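Local atomic coordinates of probable hydrogenase maturation factor HypB (Methanocaldococcus jannaschii, PDB entry 2HF9), a protein that binds GTP, forms a homodimer, and probably hydrolyses GTP slowly to support nickel insertion into the metal centre of [NiFe] hydrogenases during their maturation. Residues 52-56 / 80-86; 18-23 / 134-138. All coordinates share one frame. Residues are numbered along the deposited sequence.

Contact 1: residues 52-56 / 80-86. With MG (magnesium ion), chain C; GSP (5'-guanosine-diphosphate-monothiophosphate), chain E.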
loop_
_atom_site.group_PDB
_atom_site.type_symbol
_atom_site.label_atom_id
_atom_site.label_comp_id
_atom_site.label_asym_id
_atom_site.label_seq_id
_atom_site.Cartn_x
_atom_site.Cartn_y
_atom_site.Cartn_z
ATOM N N THR A 52 6.355 -11.372 2.763
ATOM C CA THR A 52 7.675 -11.999 2.870
ATOM C C THR A 52 7.743 -12.948 4.058
ATOM O O THR A 52 8.204 -14.078 3.916
ATOM C CB THR A 52 8.808 -10.970 2.929
ATOM O OG1 THR A 52 8.757 -10.153 1.754
ATOM C CG2 THR A 52 10.166 -11.670 2.980
ATOM N N LEU A 53 7.263 -12.499 5.216
ATOM C CA LEU A 53 7.238 -13.354 6.399
ATOM C C LEU A 53 6.419 -14.627 6.163
ATOM O O LEU A 53 6.814 -15.706 6.599
ATOM C CB LEU A 53 6.733 -12.593 7.626
ATOM C CG LEU A 53 6.933 -13.264 8.995
ATOM C CD1 LEU A 53 8.376 -13.727 9.222
ATOM C CD2 LEU A 53 6.491 -12.321 10.107
ATOM N N LEU A 54 5.292 -14.499 5.464
ATOM C CA LEU A 54 4.476 -15.654 5.091
ATOM C C LEU A 54 5.247 -16.606 4.180
ATOM O O LEU A 54 5.252 -17.821 4.402
ATOM C CB LEU A 54 3.169 -15.215 4.418
ATOM C CG LEU A 54 2.223 -16.324 3.929
ATOM C CD1 LEU A 54 1.799 -17.259 5.071
ATOM C CD2 LEU A 54 1.003 -15.733 3.231
ATOM N N ILE A 55 5.894 -16.048 3.159
ATOM C CA ILE A 55 6.683 -16.842 2.212
ATOM C C ILE A 55 7.828 -17.563 2.940
ATOM O O ILE A 55 8.063 -18.759 2.714
ATOM C CB ILE A 55 7.185 -15.974 1.021
ATOM C CG1 ILE A 55 6.037 -15.719 0.037
ATOM C CG2 ILE A 55 8.366 -16.640 0.300
ATOM C CD1 ILE A 55 6.311 -14.627 -0.984
ATOM N N GLU A 56 8.503 -16.838 3.830
ATOM C CA GLU A 56 9.574 -17.400 4.663
ATOM C C GLU A 56 9.085 -18.600 5.465
ATOM O O GLU A 56 9.715 -19.657 5.451
ATOM C CB GLU A 56 10.141 -16.344 5.617
ATOM C CG GLU A 56 11.003 -15.289 4.951
ATOM C CD GLU A 56 11.587 -14.308 5.947
ATOM O OE1 GLU A 56 12.820 -14.289 6.101
ATOM O OE2 GLU A 56 10.818 -13.570 6.590
ATOM N N ASP A 80 13.914 -8.364 0.155
ATOM C CA ASP A 80 13.117 -9.580 0.287
ATOM C C ASP A 80 13.773 -10.795 -0.348
ATOM O O ASP A 80 13.601 -11.915 0.139
ATOM C CB ASP A 80 11.716 -9.364 -0.270
ATOM C CG ASP A 80 10.915 -8.381 0.558
ATOM O OD1 ASP A 80 11.387 -7.963 1.640
ATOM O OD2 ASP A 80 9.801 -8.035 0.137
ATOM N N ALA A 81 14.516 -10.574 -1.432
ATOM C CA ALA A 81 15.286 -11.646 -2.061
ATOM C C ALA A 81 16.259 -12.265 -1.053
ATOM O O ALA A 81 16.302 -13.488 -0.901
ATOM C CB ALA A 81 16.033 -11.130 -3.285
ATOM N N GLU A 82 17.012 -11.412 -0.356
ATOM C CA GLU A 82 17.987 -11.853 0.651
ATOM C C GLU A 82 17.327 -12.627 1.798
ATOM O O GLU A 82 17.875 -13.629 2.279
ATOM C CB GLU A 82 18.798 -10.665 1.183
ATOM C CG GLU A 82 19.849 -10.143 0.198
ATOM C CD GLU A 82 20.484 -8.827 0.625
ATOM O OE1 GLU A 82 20.379 -8.458 1.816
ATOM O OE2 GLU A 82 21.099 -8.158 -0.237
ATOM N N ARG A 83 16.146 -12.171 2.215
ATOM C CA ARG A 83 15.353 -12.868 3.237
ATOM C C ARG A 83 14.952 -14.275 2.794
ATOM O O ARG A 83 15.108 -15.230 3.551
ATOM C CB ARG A 83 14.123 -12.044 3.646
ATOM C CG ARG A 83 14.420 -10.993 4.711
ATOM C CD ARG A 83 13.264 -10.022 4.928
ATOM N NE ARG A 83 12.124 -10.632 5.619
ATOM C CZ ARG A 83 10.993 -9.994 5.917
ATOM N NH1 ARG A 83 10.828 -8.719 5.590
ATOM N NH2 ARG A 83 10.016 -10.641 6.539
ATOM N N MET A 84 14.457 -14.405 1.565
ATOM C CA MET A 84 14.043 -15.707 1.036
ATOM C C MET A 84 15.219 -16.647 0.802
ATOM O O MET A 84 15.088 -17.863 0.960
ATOM C CB MET A 84 13.250 -15.536 -0.255
ATOM C CG MET A 84 11.947 -14.796 -0.066
ATOM S SD MET A 84 11.219 -14.355 -1.640
ATOM C CE MET A 84 10.004 -13.164 -1.085
ATOM N N GLU A 85 16.358 -16.070 0.419
ATOM C CA GLU A 85 17.587 -16.822 0.168
ATOM C C GLU A 85 18.113 -17.566 1.398
ATOM O O GLU A 85 18.536 -18.717 1.289
ATOM C CB GLU A 85 18.672 -15.902 -0.401
ATOM C CG GLU A 85 18.566 -15.668 -1.897
ATOM C CD GLU A 85 19.594 -14.676 -2.429
ATOM O OE1 GLU A 85 20.524 -14.290 -1.687
ATOM O OE2 GLU A 85 19.470 -14.281 -3.605
ATOM N N LYS A 86 18.078 -16.920 2.562
ATOM C CA LYS A 86 18.591 -17.544 3.787
ATOM C C LYS A 86 17.718 -18.707 4.277
ATOM O O LYS A 86 18.147 -19.499 5.118
ATOM C CB LYS A 86 18.841 -16.510 4.898
ATOM C CG LYS A 86 17.609 -15.783 5.402
ATOM C CD LYS A 86 17.832 -15.206 6.797
ATOM C CE LYS A 86 16.870 -14.057 7.083
ATOM N NZ LYS A 86 15.432 -14.416 6.869
HETATM MG MG MG C . 8.104 -8.228 1.406
HETATM P PG GSP E . 6.715 -5.354 1.680
HETATM O O3B GSP E . 6.151 -5.931 3.073
HETATM S S1G GSP E . 5.436 -4.603 0.802
HETATM O O2G GSP E . 7.793 -4.320 2.055
HETATM O O3G GSP E . 7.351 -6.504 0.880
HETATM P PB GSP E . 5.645 -7.445 3.304
HETATM O O1B GSP E . 4.208 -7.519 2.970
HETATM O O2B GSP E . 6.455 -8.451 2.591
HETATM P PA GSP E . 6.864 -8.201 5.837
HETATM O O1A GSP E . 6.910 -9.679 5.736
HETATM O O2A GSP E . 8.188 -7.587 5.558
HETATM O O3A GSP E . 5.709 -7.567 4.912
HETATM O "O5'" GSP E . 6.300 -7.814 7.286
HETATM C "C5'" GSP E . 6.106 -6.464 7.659
HETATM C "C4'" GSP E . 6.252 -6.319 9.170
HETATM O "O4'" GSP E . 5.151 -6.912 9.838
HETATM C "C3'" GSP E . 7.499 -6.989 9.722
HETATM O "O3'" GSP E . 7.988 -6.129 10.727
HETATM C "C2'" GSP E . 6.991 -8.276 10.333
HETATM O "O2'" GSP E . 7.758 -8.682 11.436
HETATM C "C1'" GSP E . 5.595 -7.883 10.774
HETATM N N9 GSP E . 4.577 -8.946 10.780
HETATM C C8 GSP E . 4.171 -9.743 9.738
HETATM N N7 GSP E . 3.172 -10.536 10.186
HETATM C C5 GSP E . 2.927 -10.244 11.484
HETATM C C6 GSP E . 2.017 -10.745 12.414
HETATM O O6 GSP E . 1.230 -11.635 12.098
HETATM N N1 GSP E . 2.003 -10.224 13.696
HETATM C C2 GSP E . 2.889 -9.220 14.052
HETATM N N2 GSP E . 2.877 -8.727 15.286
HETATM N N3 GSP E . 3.788 -8.724 13.126
HETATM C C4 GSP E . 3.798 -9.232 11.863
HETATM O O HOH W 1 9.124 -7.464 3.002
#
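Thr52 closes the Walker A P-loop that wraps the phosphates of the GTP analogue, and here the first turn of the helix behind that loop packs beside the helix carrying Asp80. The two short helical segments run nearly parallel, at 19°, with axes 9.8 Å apart; the CA atoms of Thr52 and Asp80 lie 6.5 Å apart, those of Glu56 and Met84 6.0 Å. Thr52 and Arg83 lose the most surface to the contact. Thr52 OG1 and Asp80 OD2 each coordinate the magnesium at 2.1 Å. The separation of 2.9 Å between Thr52 OG1 and Asp80 OD2 is therefore that of two ligands on one ion. The nucleotide's O2B and O3G, water 1 and Glu125 fill the other positions, while Thr52 N donates to GSP O2B over 2.9 Å. Asp80 OD1 lies 2.7 Å from the oxygen of water 1 and forms a salt bridge to Lys158 of the second subunit, which ties the metal site to the dimer.

Arg83 reaches across the groove between the helices, with Thr52 CG2 lying over one face of its guanidinium. Arg83 NH1 donates to GSP O2A, on the alpha-phosphate, at 2.9 Å, and Arg83 NH2 makes a salt bridge with Glu56 OE2 at 3.0 Å. The arginine thus binds the nucleotide while being held by the P-loop helix itself. Underneath, Met84 CE meets Ile55 CD1 at 4.0 Å; both side chains also rest on the central sheet, touching Cys70 and Glu125. At the far end of the salt-bridge network, Lys86 NZ approaches Glu56 OE1 to 2.7 Å.

Contact 2: residues 18-23 / 134-138; sequences ILKANK and ADFDL
Phe136 lays one face of its ring under the methyl CD2 of Leu19, a CH-pi contact 3.9 Å from methyl carbon to ring centroid and 17° off the ring normal. The ring edge meets the same helix: Ile18 CG2 sits 3.6 Å from Phe136 CE2, and Asn22 CG 3.7 Å from Phe136 CD2. Residues 18-23 are regular helix, the start of helix 18-35, so Ile18, Leu19, Asn22 and Lys23 share the side facing the loop. Residues 134-138 form no regular helix or strand; the chain becomes extended at Phe136 (phi/psi -115/92°) and Asp137 (-62/127°). CA atoms approach to 7.0 Å for Asn22 and Phe136 and to 6.5 Å for Lys23 and Asp137. Phe136 takes chi1 m with chi2 at 90°; Leu19 (m, t) brings CD2 over the ring. Asn22, with chi1 t, donates from ND2 to Asp137 O at 2.8 Å. Lys23 curls back so that NZ lies 3.4 Å from OD2 of Asp137 (chi1 t); Arg30 is the stronger partner of that carboxylate.

The contact joins the N-terminal helix to the loop between strands 121-125 and 142-148, beside His101, on which Phe136 stacks, and Cys132. Both are known zinc-binding residues, although Cys132 is disulfide-bonded to Cys100 in this model. The Asn22 amide is satisfied at both ends, by Asp137 O and Ala104 N, making it the well-formed polar link; the Lys23-Asp137 salt bridge is long and its hydrogen bond weak.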
loop_
_atom_site.group_PDB
_atom_site.type_symbol
_atom_site.label_atom_id
_atom_site.label_comp_id
_atom_site.label_asym_id
_atom_site.label_seq_id
_atom_site.Cartn_x
_atom_site.Cartn_y
_atom_site.Cartn_z
ATOM N N ILE A 18 -2.916 -3.660 -23.516
ATOM C CA ILE A 18 -1.980 -4.157 -22.504
ATOM C C ILE A 18 -2.420 -5.486 -21.877
ATOM O O ILE A 18 -1.615 -6.416 -21.765
ATOM C CB ILE A 18 -1.732 -3.092 -21.390
ATOM C CG1 ILE A 18 -1.297 -1.742 -21.995
ATOM C CG2 ILE A 18 -0.722 -3.594 -20.354
ATOM C CD1 ILE A 18 0.118 -1.711 -22.583
ATOM N N LEU A 19 -3.693 -5.572 -21.493
ATOM C CA LEU A 19 -4.216 -6.739 -20.771
ATOM C C LEU A 19 -4.404 -7.980 -21.640
ATOM O O LEU A 19 -4.339 -9.104 -21.139
ATOM C CB LEU A 19 -5.528 -6.399 -20.053
ATOM C CG LEU A 19 -5.528 -5.284 -19.000
ATOM C CD1 LEU A 19 -6.909 -5.158 -18.376
ATOM C CD2 LEU A 19 -4.470 -5.513 -17.923
ATOM N N LYS A 20 -4.642 -7.775 -22.934
ATOM C CA LYS A 20 -4.823 -8.879 -23.877
ATOM C C LYS A 20 -3.485 -9.552 -24.159
ATOM O O LYS A 20 -3.405 -10.779 -24.240
ATOM C CB LYS A 20 -5.462 -8.399 -25.188
ATOM C CG LYS A 20 -6.925 -7.946 -25.085
ATOM C CD LYS A 20 -7.049 -6.426 -24.953
ATOM C CE LYS A 20 -7.131 -5.985 -23.499
ATOM N NZ LYS A 20 -6.741 -4.562 -23.325
ATOM N N ALA A 21 -2.443 -8.736 -24.301
ATOM C CA ALA A 21 -1.080 -9.223 -24.494
ATOM C C ALA A 21 -0.546 -9.908 -23.233
ATOM O O ALA A 21 0.141 -10.927 -23.320
ATOM C CB ALA A 21 -0.166 -8.082 -24.912
ATOM N N ASN A 22 -0.865 -9.341 -22.070
ATOM C CA ASN A 22 -0.489 -9.933 -20.787
ATOM C C ASN A 22 -1.101 -11.317 -20.585
ATOM O O ASN A 22 -0.412 -12.244 -20.157
ATOM C CB ASN A 22 -0.871 -9.016 -19.622
ATOM C CG ASN A 22 -0.396 -9.554 -18.279
ATOM O OD1 ASN A 22 0.790 -9.489 -17.956
ATOM N ND2 ASN A 22 -1.326 -10.093 -17.494
ATOM N N LYS A 23 -2.390 -11.445 -20.903
ATOM C CA LYS A 23 -3.121 -12.712 -20.759
ATOM C C LYS A 23 -2.509 -13.825 -21.610
ATOM O O LYS A 23 -2.377 -14.959 -21.143
ATOM C CB LYS A 23 -4.618 -12.519 -21.069
ATOM C CG LYS A 23 -5.480 -13.801 -21.083
ATOM C CD LYS A 23 -5.405 -14.632 -19.790
ATOM C CE LYS A 23 -6.261 -14.069 -18.661
ATOM N NZ LYS A 23 -5.556 -13.021 -17.865
ATOM N N ALA A 134 -4.345 -6.235 -9.528
ATOM C CA ALA A 134 -5.640 -6.877 -9.751
ATOM C C ALA A 134 -5.851 -7.287 -11.210
ATOM O O ALA A 134 -6.357 -8.378 -11.485
ATOM C CB ALA A 134 -6.771 -5.970 -9.286
ATOM N N ASP A 135 -5.445 -6.415 -12.133
ATOM C CA ASP A 135 -5.667 -6.627 -13.567
ATOM C C ASP A 135 -4.564 -7.418 -14.274
ATOM O O ASP A 135 -4.700 -7.739 -15.456
ATOM C CB ASP A 135 -5.861 -5.282 -14.278
ATOM C CG ASP A 135 -7.130 -4.564 -13.848
ATOM O OD1 ASP A 135 -8.109 -5.236 -13.454
ATOM O OD2 ASP A 135 -7.144 -3.317 -13.911
ATOM N N PHE A 136 -3.482 -7.735 -13.567
ATOM C CA PHE A 136 -2.332 -8.379 -14.204
ATOM C C PHE A 136 -2.048 -9.803 -13.727
ATOM O O PHE A 136 -1.332 -10.020 -12.747
ATOM C CB PHE A 136 -1.089 -7.491 -14.107
ATOM C CG PHE A 136 -1.128 -6.300 -15.022
ATOM C CD1 PHE A 136 -1.679 -5.092 -14.596
ATOM C CD2 PHE A 136 -0.628 -6.390 -16.318
ATOM C CE1 PHE A 136 -1.726 -3.987 -15.454
ATOM C CE2 PHE A 136 -0.670 -5.293 -17.178
ATOM C CZ PHE A 136 -1.219 -4.092 -16.743
ATOM N N ASP A 137 -2.633 -10.758 -14.448
ATOM C CA ASP A 137 -2.363 -12.185 -14.296
ATOM C C ASP A 137 -0.890 -12.446 -14.625
ATOM O O ASP A 137 -0.401 -12.036 -15.682
ATOM C CB ASP A 137 -3.288 -12.961 -15.247
ATOM C CG ASP A 137 -3.118 -14.474 -15.170
ATOM O OD1 ASP A 137 -2.268 -14.979 -14.404
ATOM O OD2 ASP A 137 -3.855 -15.169 -15.907
ATOM N N LEU A 138 -0.186 -13.105 -13.708
ATOM C CA LEU A 138 1.244 -13.375 -13.875
ATOM C C LEU A 138 1.517 -14.715 -14.559
ATOM O O LEU A 138 2.654 -15.004 -14.945
ATOM C CB LEU A 138 1.968 -13.328 -12.521
ATOM C CG LEU A 138 1.897 -12.049 -11.676
ATOM C CD1 LEU A 138 2.853 -12.136 -10.492
ATOM C CD2 LEU A 138 2.202 -10.814 -12.496
#

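Overall arrangement
Contacts 1 and 2 lie on opposite sides of the chain's centre, with their centres 26 Å apart and nearest atoms about 10 Å apart, so they do not touch. Along the chain, 52-56 and 80-86 fall inside the long loop closed by 18-23 and 134-138. Contact 1 belongs to the nucleotide and magnesium site of the G-domain; contact 2 flanks residues known to bind zinc, though Cys132 is in a disulfide here, the side chain of Phe136 being about 3 Å from that of His101 and about 5 Å from that of Cys132. Strand 121-125 connects the regions: Glu125 completes the magnesium site, and the loop that follows the strand carries Cys132 and then residues 134-138.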